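Local coordinates for beta-glucoside phosphorylase BglX (Unidentified, PDB 5VQE), which probably cleaves beta-glucosides by phosphorolysis as a glycoside hydrolase family 3 enzyme, and binds 2-deoxy-2-fluoroglucose in its sugar pocket, at residues Gly182-Gly187 and Gly234-Met239; Ser123-Leu128 and Ile173-Ala178; Glu3-Ile8 and His280-Ile285. All blocks are in the same frame, centred on the assembly; numbering follows the deposited sequence.

Contact 1: Gly182-Gly187 and Gly234-Met239; sequences GCRKWG and GAETLM. With G2F (2-deoxy-2-fluoro-alpha-D-glucopyranose), chain B.
R184 and E236 face each other with their CA atoms 10.0 Å apart, the nearest CA pair of the two segments, so side chains must span the gap. Near the C-terminal end of helix 169-184, a type I turn runs from R184 to G187. G234, just after helix 216-232, terminates it in a Schellman motif; its positive phi suits glycine, and a CB would collide with the preceding carbonyl. From there the chain runs through A235 and E236 into strand 237-244. The R184-E236 pair thus lies where helices of the TIM barrel hand over to strands, ahead of strand 237-244, whose M239 reaches the sugar. R184 reaches over in an extended chain from CG to NE, and E236, bent at chi2 (88°), comes from the opposite direction. R184 NE donates to E236 OE2 at 2.7 Å in a nearly straight salt bridge (175° at the hydrogen). The oxygen lies in the guanidinium plane; NE meets it on the syn side but tilted out of the carboxylate plane, the two flat groups being turned 52° apart. E236 OE1 is hydrogen-bonded to T190 OG1, which helps fix the buried carboxylate. A leucine in place of R184 would probably leave E236 OE2 without its charged mate and the carboxylate freer to turn. R184 NH2 sits 3.1 Å from G234 O. M239 lays its thioether against the sugar, with M239 CE 3.5 Å from G2F O4.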
ATOM      1  N   GLY A 182       0.607  14.149   8.136  1.00 13.03           N
ATOM      2  CA  GLY A 182       1.222  14.709   6.947  1.00 13.86           C
ATOM      3  C   GLY A 182       0.233  14.918   5.820  1.00 13.99           C
ATOM      4  O   GLY A 182       0.330  15.891   5.070  1.00 15.25           O
ATOM      5  N   CYS A 183      -0.739  14.009   5.681  1.00 11.77           N
ATOM      6  CA  CYS A 183      -1.707  14.144   4.599  1.00 11.15           C
ATOM      7  C   CYS A 183      -2.677  15.289   4.856  1.00 13.79           C
ATOM      8  O   CYS A 183      -3.023  16.032   3.930  1.00 12.88           O
ATOM      9  CB  CYS A 183      -2.490  12.836   4.403  1.00 12.62           C
ATOM     10  SG  CYS A 183      -1.519  11.463   3.808  1.00 16.55           S
ATOM     11  N   ARG A 184      -3.148  15.435   6.099  1.00 14.10           N
ATOM     12  CA  ARG A 184      -4.134  16.467   6.407  1.00 16.88           C
ATOM     13  C   ARG A 184      -3.568  17.861   6.199  1.00 19.20           C
ATOM     14  O   ARG A 184      -4.323  18.811   5.956  1.00 17.35           O
ATOM     15  CB  ARG A 184      -4.625  16.306   7.845  1.00 20.50           C
ATOM     16  CG  ARG A 184      -5.378  15.014   8.039  1.00 22.89           C
ATOM     17  CD  ARG A 184      -6.006  14.879   9.395  1.00 26.87           C
ATOM     18  NE  ARG A 184      -6.681  13.590   9.435  1.00 24.30           N
ATOM     19  CZ  ARG A 184      -6.395  12.595  10.262  1.00 22.36           C
ATOM     20  NH1 ARG A 184      -5.449  12.711  11.186  1.00 27.91           N
ATOM     21  NH2 ARG A 184      -7.082  11.469  10.165  1.00 23.75           N
ATOM     22  N   LYS A 185      -2.247  18.005   6.302  1.00 17.03           N
ATOM     23  CA  LYS A 185      -1.612  19.284   6.025  1.00 18.30           C
ATOM     24  C   LYS A 185      -1.834  19.714   4.581  1.00 18.23           C
ATOM     25  O   LYS A 185      -1.805  20.915   4.287  1.00 18.58           O
ATOM     26  CB  LYS A 185      -0.118  19.180   6.362  1.00 18.76           C
ATOM     27  CG  LYS A 185       0.768  20.227   5.710  1.00 26.36           C
ATOM     28  CD  LYS A 185       2.177  20.234   6.319  1.00 27.51           C
ATOM     29  CE  LYS A 185       3.112  21.171   5.544  1.00 27.84           C
ATOM     30  NZ  LYS A 185       4.477  21.260   6.153  1.00 29.94           N
ATOM     31  N   TRP A 186      -2.101  18.768   3.682  1.00 16.47           N
ATOM     32  CA  TRP A 186      -2.281  19.065   2.270  1.00 17.97           C
ATOM     33  C   TRP A 186      -3.701  18.800   1.787  1.00 15.33           C
ATOM     34  O   TRP A 186      -3.938  18.762   0.577  1.00 16.82           O
ATOM     35  CB  TRP A 186      -1.256  18.278   1.447  1.00 15.69           C
ATOM     36  CG  TRP A 186       0.142  18.727   1.744  1.00 13.08           C
ATOM     37  CD1 TRP A 186       0.996  18.195   2.664  1.00 16.65           C
ATOM     38  CD2 TRP A 186       0.835  19.822   1.140  1.00 15.19           C
ATOM     39  NE1 TRP A 186       2.182  18.887   2.667  1.00 18.55           N
ATOM     40  CE2 TRP A 186       2.106  19.894   1.742  1.00 17.56           C
ATOM     41  CE3 TRP A 186       0.503  20.753   0.149  1.00 18.60           C
ATOM     42  CZ2 TRP A 186       3.050  20.851   1.380  1.00 18.22           C
ATOM     43  CZ3 TRP A 186       1.443  21.707  -0.205  1.00 18.13           C
ATOM     44  CH2 TRP A 186       2.697  21.750   0.410  1.00 13.96           C
ATOM     45  N   GLY A 187      -4.657  18.648   2.701  1.00 15.82           N
ATOM     46  CA  GLY A 187      -6.055  18.578   2.314  1.00 17.18           C
ATOM     47  C   GLY A 187      -6.450  17.290   1.629  1.00 17.71           C
ATOM     48  O   GLY A 187      -7.384  17.285   0.819  1.00 18.80           O
ATOM     49  N   GLY A 234      -9.283  10.567  14.057  1.00 16.75           N
ATOM     50  CA  GLY A 234      -9.980  11.297  13.013  1.00 16.50           C
ATOM     51  C   GLY A 234      -9.871  10.726  11.613  1.00 15.04           C
ATOM     52  O   GLY A 234     -10.137  11.451  10.646  1.00 10.73           O
ATOM     53  N   ALA A 235      -9.509   9.456  11.467  1.00 13.01           N
ATOM     54  CA  ALA A 235      -9.466   8.835  10.153  1.00 14.85           C
ATOM     55  C   ALA A 235     -10.754   9.110   9.388  1.00 12.52           C
ATOM     56  O   ALA A 235     -11.858   8.873   9.891  1.00 13.88           O
ATOM     57  CB  ALA A 235      -9.241   7.335  10.305  1.00 11.34           C
ATOM     58  N   GLU A 236     -10.609   9.627   8.165  1.00 11.14           N
ATOM     59  CA  GLU A 236     -11.769  10.083   7.409  1.00 10.91           C
ATOM     60  C   GLU A 236     -12.494   8.927   6.737  1.00 10.33           C
ATOM     61  O   GLU A 236     -13.729   8.902   6.715  1.00 10.22           O
ATOM     62  CB  GLU A 236     -11.355  11.111   6.366  1.00 10.81           C
ATOM     63  CG  GLU A 236     -10.767  12.383   6.958  1.00 13.46           C
ATOM     64  CD  GLU A 236      -9.276  12.314   7.180  1.00 19.86           C
ATOM     65  OE1 GLU A 236      -8.664  11.246   6.936  1.00 17.81           O
ATOM     66  OE2 GLU A 236      -8.708  13.345   7.604  1.00 21.20           O
ATOM     67  N   THR A 237     -11.749   7.969   6.187  1.00  8.64           N
ATOM     68  CA  THR A 237     -12.337   6.866   5.450  1.00 10.29           C
ATOM     69  C   THR A 237     -11.645   5.577   5.868  1.00 10.98           C
ATOM     70  O   THR A 237     -10.546   5.590   6.437  1.00  9.95           O
ATOM     71  CB  THR A 237     -12.235   7.056   3.925  1.00 10.11           C
ATOM     72  OG1 THR A 237     -10.918   6.716   3.463  1.00 10.73           O
ATOM     73  CG2 THR A 237     -12.570   8.502   3.512  1.00 11.82           C
ATOM     74  N   LEU A 238     -12.317   4.465   5.584  1.00  7.87           N
ATOM     75  CA  LEU A 238     -11.850   3.132   5.924  1.00  9.55           C
ATOM     76  C   LEU A 238     -12.170   2.200   4.766  1.00  8.43           C
ATOM     77  O   LEU A 238     -13.235   2.305   4.148  1.00  8.40           O
ATOM     78  CB  LEU A 238     -12.508   2.646   7.222  1.00  8.97           C
ATOM     79  CG  LEU A 238     -12.268   1.208   7.681  1.00 10.12           C
ATOM     80  CD1 LEU A 238     -12.264   1.152   9.192  1.00 12.36           C
ATOM     81  CD2 LEU A 238     -13.333   0.270   7.123  1.00 10.89           C
ATOM     82  N   MET A 239     -11.250   1.296   4.466  1.00  8.29           N
ATOM     83  CA  MET A 239     -11.428   0.353   3.367  1.00  8.50           C
ATOM     84  C   MET A 239     -11.711  -1.031   3.935  1.00  9.66           C
ATOM     85  O   MET A 239     -10.869  -1.610   4.634  1.00 10.95           O
ATOM     86  CB  MET A 239     -10.206   0.322   2.451  1.00  8.79           C
ATOM     87  CG  MET A 239     -10.397  -0.588   1.243  1.00 10.72           C
ATOM     88  SD  MET A 239      -9.033  -0.545   0.072  1.00 13.42           S
ATOM     89  CE  MET A 239      -9.294   1.028  -0.707  1.00 11.92           C
TER
HETATM   90  C1  G2F B 601      -7.615  -3.337  -3.075  1.00 13.43           C
HETATM   91  C2  G2F B 601      -6.271  -3.350  -2.278  1.00 16.96           C
HETATM   92  C3  G2F B 601      -6.080  -1.944  -1.635  1.00 11.41           C
HETATM   93  C4  G2F B 601      -6.155  -0.868  -2.762  1.00 13.57           C
HETATM   94  C5  G2F B 601      -7.539  -1.011  -3.483  1.00 12.95           C
HETATM   95  C6  G2F B 601      -7.652   0.004  -4.689  1.00 13.96           C
HETATM   96  O3  G2F B 601      -4.774  -1.884  -1.125  1.00 11.73           O
HETATM   97  O4  G2F B 601      -6.149   0.390  -2.141  1.00  9.24           O
HETATM   98  O5  G2F B 601      -7.619  -2.313  -4.039  1.00 12.31           O
HETATM   99  O6  G2F B 601      -6.526  -0.152  -5.505  1.00 14.50           O
HETATM  100  F2  G2F B 601      -6.324  -4.276  -1.295  1.00 13.36           F

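Contact 2: Ser123-Leu128 and Ile173-Ala178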
ATOM      1  N   SER A 123       8.352  11.059  12.849  1.00 16.73           N
ATOM      2  CA  SER A 123       8.536  12.152  11.902  1.00 18.63           C
ATOM      3  C   SER A 123       8.808  11.624  10.496  1.00 17.59           C
ATOM      4  O   SER A 123       8.450  12.279   9.509  1.00 18.39           O
ATOM      5  CB  SER A 123       9.674  13.076  12.354  1.00 24.18           C
ATOM      6  OG  SER A 123      10.939  12.464  12.167  1.00 29.81           O
ATOM      7  N   SER A 124       9.437  10.447  10.382  1.00 17.19           N
ATOM      8  CA  SER A 124       9.647   9.849   9.064  1.00 15.59           C
ATOM      9  C   SER A 124       8.319   9.550   8.381  1.00 13.13           C
ATOM     10  O   SER A 124       8.165   9.770   7.173  1.00 13.64           O
ATOM     11  CB  SER A 124      10.471   8.566   9.185  1.00 18.44           C
ATOM     12  OG  SER A 124      11.762   8.832   9.702  1.00 23.47           O
ATOM     13  N   ALA A 125       7.349   9.042   9.138  1.00 12.72           N
ATOM     14  CA  ALA A 125       6.041   8.741   8.570  1.00 14.18           C
ATOM     15  C   ALA A 125       5.265  10.018   8.270  1.00 13.16           C
ATOM     16  O   ALA A 125       4.524  10.081   7.284  1.00 12.66           O
ATOM     17  CB  ALA A 125       5.257   7.841   9.524  1.00 12.68           C
ATOM     18  N   GLU A 126       5.418  11.046   9.111  1.00 14.47           N
ATOM     19  CA  GLU A 126       4.815  12.339   8.797  1.00 12.98           C
ATOM     20  C   GLU A 126       5.363  12.874   7.484  1.00 14.09           C
ATOM     21  O   GLU A 126       4.607  13.367   6.639  1.00 11.77           O
ATOM     22  CB  GLU A 126       5.061  13.333   9.931  1.00 16.46           C
ATOM     23  CG  GLU A 126       4.272  14.631   9.783  1.00 24.09           C
ATOM     24  CD  GLU A 126       4.281  15.470  11.049  1.00 32.50           C
ATOM     25  OE1 GLU A 126       4.895  15.039  12.047  1.00 40.59           O
ATOM     26  OE2 GLU A 126       3.670  16.559  11.044  1.00 36.94           O
ATOM     27  N   HIS A 127       6.678  12.772   7.289  1.00 12.62           N
ATOM     28  CA  HIS A 127       7.279  13.215   6.035  1.00 13.80           C
ATOM     29  C   HIS A 127       6.784  12.382   4.862  1.00 10.19           C
ATOM     30  O   HIS A 127       6.474  12.927   3.801  1.00 10.21           O
ATOM     31  CB  HIS A 127       8.802  13.159   6.133  1.00 15.56           C
ATOM     32  CG  HIS A 127       9.370  14.154   7.096  1.00 18.24           C
ATOM     33  ND1 HIS A 127      10.650  14.065   7.595  1.00 22.07           N
ATOM     34  CD2 HIS A 127       8.826  15.264   7.646  1.00 23.33           C
ATOM     35  CE1 HIS A 127      10.868  15.071   8.422  1.00 22.98           C
ATOM     36  NE2 HIS A 127       9.779  15.817   8.465  1.00 24.65           N
ATOM     37  N   LEU A 128       6.700  11.061   5.032  1.00 11.91           N
ATOM     38  CA  LEU A 128       6.125  10.219   3.986  1.00 11.24           C
ATOM     39  C   LEU A 128       4.740  10.710   3.589  1.00  9.21           C
ATOM     40  O   LEU A 128       4.435  10.857   2.402  1.00 12.82           O
ATOM     41  CB  LEU A 128       6.048   8.765   4.455  1.00  9.75           C
ATOM     42  CG  LEU A 128       5.373   7.806   3.473  1.00 10.53           C
ATOM     43  CD1 LEU A 128       6.185   7.705   2.192  1.00 12.54           C
ATOM     44  CD2 LEU A 128       5.199   6.449   4.123  1.00 17.80           C
ATOM     45  N   ILE A 173       0.424   2.196  15.284  1.00 10.94           N
ATOM     46  CA  ILE A 173      -0.421   3.323  15.679  1.00 11.80           C
ATOM     47  C   ILE A 173       0.350   4.631  15.553  1.00 12.61           C
ATOM     48  O   ILE A 173      -0.152   5.610  14.986  1.00 13.50           O
ATOM     49  CB  ILE A 173      -0.961   3.113  17.110  1.00 11.89           C
ATOM     50  CG1 ILE A 173      -1.949   1.937  17.135  1.00 12.51           C
ATOM     51  CG2 ILE A 173      -1.621   4.375  17.650  1.00 14.54           C
ATOM     52  CD1 ILE A 173      -2.357   1.475  18.532  1.00 18.45           C
ATOM     53  N   ARG A 174       1.582   4.673  16.080  1.00 13.78           N
ATOM     54  CA  ARG A 174       2.385   5.898  16.011  1.00 15.51           C
ATOM     55  C   ARG A 174       2.596   6.332  14.568  1.00 14.50           C
ATOM     56  O   ARG A 174       2.398   7.501  14.213  1.00 15.03           O
ATOM     57  CB  ARG A 174       3.758   5.695  16.664  1.00 16.00           C
ATOM     58  CG  ARG A 174       3.774   5.448  18.141  1.00 26.21           C
ATOM     59  CD  ARG A 174       5.165   5.731  18.721  1.00 20.05           C
ATOM     60  NE  ARG A 174       6.209   4.787  18.312  1.00 23.32           N
ATOM     61  CZ  ARG A 174       6.393   3.582  18.852  1.00 26.87           C
ATOM     62  NH1 ARG A 174       5.577   3.135  19.808  1.00 23.32           N
ATOM     63  NH2 ARG A 174       7.386   2.812  18.425  1.00 26.11           N
ATOM     64  N   MET A 175       3.031   5.397  13.729  1.00 11.91           N
ATOM     65  CA  MET A 175       3.415   5.725  12.363  1.00 10.94           C
ATOM     66  C   MET A 175       2.202   6.109  11.529  1.00 11.57           C
ATOM     67  O   MET A 175       2.251   7.069  10.751  1.00 12.94           O
ATOM     68  CB  MET A 175       4.146   4.533  11.744  1.00 10.55           C
ATOM     69  CG  MET A 175       5.461   4.183  12.429  1.00 15.02           C
ATOM     70  SD  MET A 175       6.741   5.352  11.959  1.00 15.74           S
ATOM     71  CE  MET A 175       8.084   4.926  13.087  1.00 17.43           C
ATOM     72  N   ALA A 176       1.107   5.367  11.671  1.00 10.93           N
ATOM     73  CA  ALA A 176      -0.083   5.652  10.876  1.00 10.03           C
ATOM     74  C   ALA A 176      -0.692   7.000  11.246  1.00 11.47           C
ATOM     75  O   ALA A 176      -1.153   7.740  10.372  1.00  9.65           O
ATOM     76  CB  ALA A 176      -1.107   4.536  11.054  1.00 11.45           C
ATOM     77  N   LYS A 177      -0.721   7.339  12.537  1.00 10.82           N
ATOM     78  CA  LYS A 177      -1.226   8.654  12.927  1.00 14.64           C
ATOM     79  C   LYS A 177      -0.376   9.766  12.327  1.00 14.07           C
ATOM     80  O   LYS A 177      -0.903  10.801  11.893  1.00 13.00           O
ATOM     81  CB  LYS A 177      -1.245   8.789  14.448  1.00 16.25           C
ATOM     82  CG  LYS A 177      -2.334   8.017  15.171  1.00 15.81           C
ATOM     83  CD  LYS A 177      -2.258   8.383  16.657  1.00 19.38           C
ATOM     84  CE  LYS A 177      -3.267   7.662  17.513  1.00 30.50           C
ATOM     85  NZ  LYS A 177      -3.060   8.015  18.957  1.00 37.52           N
ATOM     86  N   ALA A 178       0.943   9.573  12.316  1.00 14.40           N
ATOM     87  CA  ALA A 178       1.852  10.555  11.736  1.00 12.61           C
ATOM     88  C   ALA A 178       1.673  10.667  10.226  1.00 13.86           C
ATOM     89  O   ALA A 178       1.681  11.777   9.677  1.00 12.83           O
ATOM     90  CB  ALA A 178       3.294  10.191  12.069  1.00 13.02           C
TER
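A125 and A178 meet where helices 122-138 and 169-184 run side by side, A125 CB lying 4.0 Å from A178 CB. The two short segments point the same way, their axes crossing at -33° with a closest approach of 7.7 Å, a separation that the small alanines permit. A125 CB also presses on the M175 backbone, 3.3 Å from M175 O, so the alanine methyl lies against the backbone of helix 169-184 itself. On the next residue the backbone itself comes in: E126 CA points its hydrogen at A178 O, 3.3 Å away, in a CA-H...O contact. The E126 side chain can be followed outward from there. Its CB rests against A178, 4.2 Å from A178 CB and 3.7 Å from A178 O. CG stands anti to the backbone N (chi1 -171°), which carries it along the flank of helix 169-184; it stays near the same carbonyl oxygen and touches the backbone N of G182, one turn further on. Beyond CG the chain is extended, and at the tip OE1 makes a long, weak ion pair with R181 NE. On the other flank of A125, M175 is bent at chi2 (-76°), and its SD packs on the alanine methyl, with A125 CB 3.8 Å from M175 SD. V116 of helix 113-119 touches both A125 and M175 and helps bury them, while R174 NH2 forms a salt bridge to D120 OD1. This same-direction packing of consecutive outer helices, each leading into a barrel strand (143-144 and 191-195), is characteristic of a TIM barrel, the fold of the family 3 N-terminal domain.

Contact 3: Glu3-Ile8 and His280-Ile285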
ATOM      1  N   GLU A   3     -27.699  15.291  10.299  1.00 20.50           N
ATOM      2  CA  GLU A   3     -26.878  16.178  11.113  1.00 21.83           C
ATOM      3  C   GLU A   3     -26.083  15.398  12.150  1.00 17.42           C
ATOM      4  O   GLU A   3     -24.960  15.782  12.489  1.00 21.98           O
ATOM      5  CB  GLU A   3     -27.753  17.231  11.795  1.00 22.08           C
ATOM      6  CG  GLU A   3     -28.401  18.225  10.834  1.00 27.02           C
ATOM      7  CD  GLU A   3     -29.631  17.679  10.145  1.00 26.02           C
ATOM      8  OE1 GLU A   3     -30.152  16.629  10.580  1.00 28.40           O
ATOM      9  OE2 GLU A   3     -30.082  18.306   9.163  1.00 36.70           O
ATOM     10  N   SER A   4     -26.633  14.294  12.650  1.00 22.60           N
ATOM     11  CA  SER A   4     -25.925  13.496  13.645  1.00 22.98           C
ATOM     12  C   SER A   4     -24.662  12.861  13.072  1.00 23.14           C
ATOM     13  O   SER A   4     -23.732  12.551  13.827  1.00 25.87           O
ATOM     14  CB  SER A   4     -26.854  12.421  14.204  1.00 22.26           C
ATOM     15  OG  SER A   4     -27.291  11.546  13.179  1.00 32.41           O
ATOM     16  N   ILE A   5     -24.610  12.651  11.761  1.00 19.66           N
ATOM     17  CA  ILE A   5     -23.398  12.156  11.107  1.00 16.01           C
ATOM     18  C   ILE A   5     -22.494  13.301  10.679  1.00 15.77           C
ATOM     19  O   ILE A   5     -21.296  13.306  10.977  1.00 13.48           O
ATOM     20  CB  ILE A   5     -23.772  11.275   9.896  1.00 16.32           C
ATOM     21  CG1 ILE A   5     -24.477   9.988  10.343  1.00 17.78           C
ATOM     22  CG2 ILE A   5     -22.525  10.940   9.067  1.00 16.64           C
ATOM     23  CD1 ILE A   5     -25.161   9.256   9.214  1.00 20.65           C
ATOM     24  N   LEU A   6     -23.056  14.292   9.979  1.00 14.63           N
ATOM     25  CA  LEU A   6     -22.251  15.265   9.249  1.00 15.22           C
ATOM     26  C   LEU A   6     -21.675  16.374  10.127  1.00 16.77           C
ATOM     27  O   LEU A   6     -20.715  17.036   9.709  1.00 15.31           O
ATOM     28  CB  LEU A   6     -23.085  15.883   8.123  1.00 14.16           C
ATOM     29  CG  LEU A   6     -23.595  14.882   7.090  1.00 14.63           C
ATOM     30  CD1 LEU A   6     -24.539  15.555   6.122  1.00 15.16           C
ATOM     31  CD2 LEU A   6     -22.447  14.245   6.338  1.00 12.23           C
ATOM     32  N   SER A   7     -22.206  16.592  11.328  1.00 14.59           N
ATOM     33  CA  SER A   7     -21.704  17.678  12.162  1.00 17.44           C
ATOM     34  C   SER A   7     -20.575  17.258  13.095  1.00 17.69           C
ATOM     35  O   SER A   7     -19.985  18.123  13.752  1.00 16.65           O
ATOM     36  CB  SER A   7     -22.846  18.288  12.988  1.00 20.57           C
ATOM     37  OG  SER A   7     -23.337  17.370  13.939  1.00 22.61           O
ATOM     38  N   ILE A   8     -20.235  15.972  13.160  1.00 15.24           N
ATOM     39  CA  ILE A   8     -19.231  15.491  14.098  1.00 17.73           C
ATOM     40  C   ILE A   8     -18.083  14.837  13.336  1.00 18.67           C
ATOM     41  O   ILE A   8     -18.152  14.597  12.130  1.00 16.21           O
ATOM     42  CB  ILE A   8     -19.825  14.515  15.128  1.00 15.06           C
ATOM     43  CG1 ILE A   8     -20.383  13.269  14.439  1.00 16.50           C
ATOM     44  CG2 ILE A   8     -20.908  15.227  15.940  1.00 20.79           C
ATOM     45  CD1 ILE A   8     -20.866  12.181  15.394  1.00 20.31           C
ATOM     46  N   HIS A 280     -18.079   2.932  16.774  1.00 14.68           N
ATOM     47  CA  HIS A 280     -18.679   4.222  16.444  1.00 16.98           C
ATOM     48  C   HIS A 280     -17.871   4.966  15.379  1.00 16.51           C
ATOM     49  O   HIS A 280     -17.711   6.188  15.431  1.00 16.36           O
ATOM     50  CB  HIS A 280     -18.839   5.072  17.701  1.00 21.51           C
ATOM     51  CG  HIS A 280     -19.515   4.343  18.821  1.00 18.40           C
ATOM     52  ND1 HIS A 280     -20.865   4.066  18.820  1.00 30.77           N
ATOM     53  CD2 HIS A 280     -19.019   3.791  19.954  1.00 28.63           C
ATOM     54  CE1 HIS A 280     -21.176   3.395  19.915  1.00 32.69           C
ATOM     55  NE2 HIS A 280     -20.072   3.213  20.618  1.00 28.47           N
ATOM     56  N   PHE A 281     -17.359   4.225  14.396  1.00 14.50           N
ATOM     57  CA  PHE A 281     -16.736   4.872  13.250  1.00 12.24           C
ATOM     58  C   PHE A 281     -17.806   5.618  12.471  1.00 14.62           C
ATOM     59  O   PHE A 281     -18.863   5.061  12.153  1.00 13.26           O
ATOM     60  CB  PHE A 281     -16.034   3.857  12.353  1.00 15.10           C
ATOM     61  CG  PHE A 281     -15.412   4.473  11.122  1.00 12.78           C
ATOM     62  CD1 PHE A 281     -14.472   5.476  11.238  1.00 13.39           C
ATOM     63  CD2 PHE A 281     -15.772   4.045   9.855  1.00 13.29           C
ATOM     64  CE1 PHE A 281     -13.896   6.047  10.111  1.00 12.86           C
ATOM     65  CE2 PHE A 281     -15.201   4.618   8.721  1.00 11.92           C
ATOM     66  CZ  PHE A 281     -14.264   5.620   8.858  1.00 12.95           C
ATOM     67  N   ASN A 282     -17.541   6.889  12.184  1.00 14.93           N
ATOM     68  CA  ASN A 282     -18.534   7.758  11.572  1.00 12.72           C
ATOM     69  C   ASN A 282     -18.133   8.214  10.178  1.00 13.14           C
ATOM     70  O   ASN A 282     -18.903   8.936   9.534  1.00 12.77           O
ATOM     71  CB  ASN A 282     -18.785   8.977  12.475  1.00  9.71           C
ATOM     72  CG  ASN A 282     -19.907   9.861  11.976  1.00 14.49           C
ATOM     73  OD1 ASN A 282     -20.990   9.382  11.643  1.00 16.49           O
ATOM     74  ND2 ASN A 282     -19.651  11.163  11.911  1.00 13.14           N
ATOM     75  N   GLY A 283     -16.967   7.791   9.683  1.00 14.36           N
ATOM     76  CA  GLY A 283     -16.480   8.201   8.381  1.00 12.23           C
ATOM     77  C   GLY A 283     -16.985   7.320   7.252  1.00  9.87           C
ATOM     78  O   GLY A 283     -17.895   6.507   7.409  1.00 12.80           O
ATOM     79  N   LEU A 284     -16.358   7.486   6.092  1.00 10.77           N
ATOM     80  CA  LEU A 284     -16.755   6.792   4.872  1.00 14.01           C
ATOM     81  C   LEU A 284     -16.135   5.400   4.817  1.00 14.06           C
ATOM     82  O   LEU A 284     -14.927   5.239   5.025  1.00 12.95           O
ATOM     83  CB  LEU A 284     -16.322   7.610   3.654  1.00 11.04           C
ATOM     84  CG  LEU A 284     -16.896   7.302   2.260  1.00 15.17           C
ATOM     85  CD1 LEU A 284     -16.451   8.353   1.281  1.00 20.37           C
ATOM     86  CD2 LEU A 284     -16.436   5.961   1.714  1.00 22.92           C
ATOM     87  N   ILE A 285     -16.950   4.399   4.499  1.00 11.31           N
ATOM     88  CA  ILE A 285     -16.481   3.030   4.299  1.00 11.62           C
ATOM     89  C   ILE A 285     -16.521   2.727   2.806  1.00 11.15           C
ATOM     90  O   ILE A 285     -17.575   2.849   2.169  1.00 11.81           O
ATOM     91  CB  ILE A 285     -17.333   2.012   5.075  1.00  9.57           C
ATOM     92  CG1 ILE A 285     -17.242   2.245   6.580  1.00 12.28           C
ATOM     93  CG2 ILE A 285     -16.888   0.592   4.746  1.00  8.62           C
ATOM     94  CD1 ILE A 285     -18.214   1.409   7.388  1.00 14.87           C
TER
HETATM   95  O   HOH W   1     -22.912   9.167  13.795  1.00 23.44           O
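N282 extends toward I5 with its CG opposite the backbone N (chi1 -174°), which sends the amide across to the helix 3-6 segment. I8, at chi1 62°, holds CG1 between its own N and carbonyl carbon and so lays that branch against the same amide, I8 CG1 lying 3.4 Å from N282 ND2, the two side chains at about a right angle. N282 ND2 donates to I5 O at 2.9 Å, with 165° at the hydrogen; the bond lies in the amide plane and uses a lone pair in the carbonyl plane. ND2 is also bonded to K9 O, so two backbone carbonyls of the N-terminal segment grip one amide nitrogen. I5 CG2 packs on the oxygen end, 3.4 Å from N282 OD1. That oxygen accepts from R349 NH2 and from a water, 2.9 Å from N282 OD1, which makes a weak link on to S4 O. The buried amide is therefore satisfied at both ends and fixed in its rotation. L6, on the far side of helix 3-6, packs on helix 15-27, whereas N282 lies in the loop joining helix 268-278 to strand 284-287, with R349 coming from helix 340-356.

Overall arrangement
Contact 2 is the most buried of the three and works by close apolar and CA-H...O packing between outer helices; contacts 1 and 3 are partly buried and are joined by directed polar bonds, a salt bridge in one and an amide grip in the other. Helix 169-184 serves both contact 1 and contact 2, which touch where G182 meets E126. Contacts 1 and 3 share a sheet instead: strands 237-244 and 284-287 are neighbours in it, with probable backbone hydrogen bonds linking L238 and E236 to L284. Contact 3, with exposed I8 at its margin, lies farthest from the chain's centre and pins the N-terminal helix to the barrel, its centre about 24 Å from that of contact 2; contact 1 alone reaches the sugar pocket, through M239.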